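Local coordinates for protease (Helicobacter pylori, PDB 5EUF), which is a zinc-dependent M16-family peptidase that probably acts as a virulence factor by cleaving the cytoplasmic domain of human junctional adhesion molecule A, at residues V35-G40 against T91-K96. Sequence-based numbering, arbitrary orientation.
Sequences VLYKVG and TRYFIK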
loop_
_atom_site.group_PDB
_atom_site.type_symbol
_atom_site.label_atom_id
_atom_site.label_comp_id
_atom_site.label_asym_id
_atom_site.label_seq_id
_atom_site.Cartn_x
_atom_site.Cartn_y
_atom_site.Cartn_z
ATOM N N VAL B 35 -23.993 -19.700 1.451
ATOM C CA VAL B 35 -23.686 -19.049 0.186
ATOM C C VAL B 35 -22.297 -18.435 0.273
ATOM O O VAL B 35 -22.072 -17.497 1.033
ATOM C CB VAL B 35 -24.707 -17.961 -0.172
ATOM C CG1 VAL B 35 -24.230 -17.172 -1.381
ATOM C CG2 VAL B 35 -26.064 -18.581 -0.443
ATOM N N LEU B 36 -21.365 -18.979 -0.500
ATOM C CA LEU B 36 -19.991 -18.501 -0.482
ATOM C C LEU B 36 -19.680 -17.657 -1.712
ATOM O O LEU B 36 -19.945 -18.068 -2.840
ATOM C CB LEU B 36 -19.017 -19.673 -0.413
ATOM C CG LEU B 36 -19.350 -20.813 0.544
ATOM C CD1 LEU B 36 -18.313 -21.915 0.406
ATOM C CD2 LEU B 36 -19.417 -20.308 1.971
ATOM N N TYR B 37 -19.118 -16.475 -1.490
ATOM C CA TYR B 37 -18.628 -15.658 -2.589
ATOM C C TYR B 37 -17.107 -15.632 -2.568
ATOM O O TYR B 37 -16.499 -15.348 -1.534
ATOM C CB TYR B 37 -19.188 -14.240 -2.506
ATOM C CG TYR B 37 -20.669 -14.141 -2.799
ATOM C CD1 TYR B 37 -21.135 -14.086 -4.109
ATOM C CD2 TYR B 37 -21.599 -14.087 -1.769
ATOM C CE1 TYR B 37 -22.486 -13.987 -4.382
ATOM C CE2 TYR B 37 -22.951 -13.986 -2.031
ATOM C CZ TYR B 37 -23.390 -13.941 -3.338
ATOM O OH TYR B 37 -24.737 -13.846 -3.601
ATOM N N LYS B 38 -16.490 -15.933 -3.706
ATOM C CA LYS B 38 -15.034 -15.925 -3.806
ATOM C C LYS B 38 -14.500 -14.498 -3.848
ATOM O O LYS B 38 -13.818 -14.108 -4.796
ATOM C CB LYS B 38 -14.577 -16.692 -5.047
ATOM C CG LYS B 38 -15.050 -18.135 -5.096
ATOM C CD LYS B 38 -14.614 -18.810 -6.385
ATOM C CE LYS B 38 -15.009 -20.276 -6.411
ATOM N NZ LYS B 38 -14.650 -20.914 -7.707
ATOM N N VAL B 39 -14.839 -13.719 -2.822
ATOM C CA VAL B 39 -14.407 -12.330 -2.713
ATOM C C VAL B 39 -13.941 -12.013 -1.305
ATOM O O VAL B 39 -14.490 -12.522 -0.330
ATOM C CB VAL B 39 -15.526 -11.334 -3.060
ATOM C CG1 VAL B 39 -14.927 -10.077 -3.675
ATOM C CG2 VAL B 39 -16.554 -11.960 -3.983
ATOM N N GLY B 40 -12.942 -11.148 -1.203
ATOM C CA GLY B 40 -12.456 -10.707 0.088
ATOM C C GLY B 40 -11.725 -9.390 -0.056
ATOM O O GLY B 40 -11.884 -8.690 -1.056
ATOM N N THR B 91 -16.017 -14.242 1.208
ATOM C CA THR B 91 -17.209 -13.697 1.854
ATOM C C THR B 91 -18.227 -14.820 2.046
ATOM O O THR B 91 -18.532 -15.550 1.103
ATOM C CB THR B 91 -17.844 -12.559 1.034
ATOM O OG1 THR B 91 -16.918 -11.472 0.919
ATOM C CG2 THR B 91 -19.110 -12.062 1.709
ATOM N N ARG B 92 -18.754 -14.954 3.259
ATOM C CA ARG B 92 -19.558 -16.126 3.601
ATOM C C ARG B 92 -20.848 -15.802 4.356
ATOM O O ARG B 92 -20.828 -15.136 5.390
ATOM C CB ARG B 92 -18.707 -17.094 4.423
ATOM C CG ARG B 92 -19.437 -18.311 4.952
ATOM C CD ARG B 92 -18.440 -19.284 5.558
ATOM N NE ARG B 92 -19.078 -20.464 6.130
ATOM C CZ ARG B 92 -19.366 -20.607 7.419
ATOM N NH1 ARG B 92 -19.945 -21.721 7.848
ATOM N NH2 ARG B 92 -19.071 -19.640 8.278
ATOM N N TYR B 93 -21.967 -16.293 3.828
ATOM C CA TYR B 93 -23.271 -16.148 4.471
ATOM C C TYR B 93 -23.861 -17.526 4.760
ATOM O O TYR B 93 -23.700 -18.448 3.959
ATOM C CB TYR B 93 -24.237 -15.352 3.587
ATOM C CG TYR B 93 -23.726 -14.011 3.107
ATOM C CD1 TYR B 93 -23.984 -12.850 3.826
ATOM C CD2 TYR B 93 -23.007 -13.902 1.923
ATOM C CE1 TYR B 93 -23.526 -11.620 3.389
ATOM C CE2 TYR B 93 -22.546 -12.676 1.475
ATOM C CZ TYR B 93 -22.807 -11.537 2.212
ATOM O OH TYR B 93 -22.351 -10.316 1.770
ATOM N N PHE B 94 -24.552 -17.672 5.889
ATOM C CA PHE B 94 -25.199 -18.947 6.193
ATOM C C PHE B 94 -26.412 -18.816 7.112
ATOM O O PHE B 94 -26.463 -17.946 7.982
ATOM C CB PHE B 94 -24.191 -19.930 6.808
ATOM C CG PHE B 94 -23.613 -19.476 8.120
ATOM C CD1 PHE B 94 -24.239 -19.792 9.318
ATOM C CD2 PHE B 94 -22.432 -18.750 8.156
ATOM C CE1 PHE B 94 -23.707 -19.376 10.523
ATOM C CE2 PHE B 94 -21.894 -18.334 9.358
ATOM C CZ PHE B 94 -22.532 -18.647 10.543
ATOM N N ILE B 95 -27.384 -19.701 6.905
ATOM C CA ILE B 95 -28.567 -19.782 7.753
ATOM C C ILE B 95 -28.594 -21.102 8.516
ATOM O O ILE B 95 -28.454 -22.172 7.923
ATOM C CB ILE B 95 -29.872 -19.656 6.933
ATOM C CG1 ILE B 95 -29.983 -18.271 6.296
ATOM C CG2 ILE B 95 -31.083 -19.918 7.810
ATOM C CD1 ILE B 95 -31.244 -18.084 5.477
ATOM N N LYS B 96 -28.764 -21.019 9.833
ATOM C CA LYS B 96 -28.928 -22.205 10.667
ATOM C C LYS B 96 -30.404 -22.502 10.885
ATOM O O LYS B 96 -31.108 -21.721 11.522
ATOM C CB LYS B 96 -28.233 -22.020 12.017
ATOM C CG LYS B 96 -26.736 -22.240 11.986
ATOM C CD LYS B 96 -26.415 -23.695 11.712
ATOM C CE LYS B 96 -26.972 -24.598 12.796
ATOM N NZ LYS B 96 -26.613 -26.020 12.551
#
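Four nearly straight backbone hydrogen bonds join residues 35-37 to 91-93 as an antiparallel strand pair, the N-to-C directions of segments 35-37 and 91-96 lying at 171°. Val35 and Tyr93 exchange two of them, Val35 N to Tyr93 O at 2.8 Å and Tyr93 N to Val35 O; Tyr37 and Thr91 form the other hydrogen-bonded pair, and Leu36 faces Arg92 in the non-hydrogen-bonded pair between. An inverse gamma turn centred on Lys38 ends this pairing, yet the chain stays attached: Thr91 OG1, beside its own backbone N (chi1 -62°), reaches Val39 O at 2.9 Å, approaching from above the carbonyl plane.

The tight part is the buried face carrying Val35, Tyr37, Thr91 and Tyr93. Tyr37 and Tyr93 both set CG anti to the carbonyl carbon, and their rings meet rim to rim, planes at 86°, with Tyr37 CD2 3.7 Å from Tyr93 CE2; neither ring lies over the other's face. Tyr93 OH is hydrogen-bonded to Tyr187 OH, and the side chain of Tyr93 lies about 4 Å from that of Glu56, the likely proton acceptor, so this face borders the active site.

On the other face the packing is sparser and Arg92 is partly exposed, although Leu36 beside it is buried. Here Leu36 CD2 lies alongside the extended Arg92 chain, 3.6 Å from Arg92 CG, while Arg92 NE and NH1 form salt bridges with Asp34 and Glu32, respectively, and the guanidinium has Phe94 CD2 over one face.

Within the mixed sheet, strand 192-198 flanks strand 30-37 and strand 81-86 flanks strand 91-98, while helix 102-113 packs Phe109 on Val35 and Met113 on Tyr37.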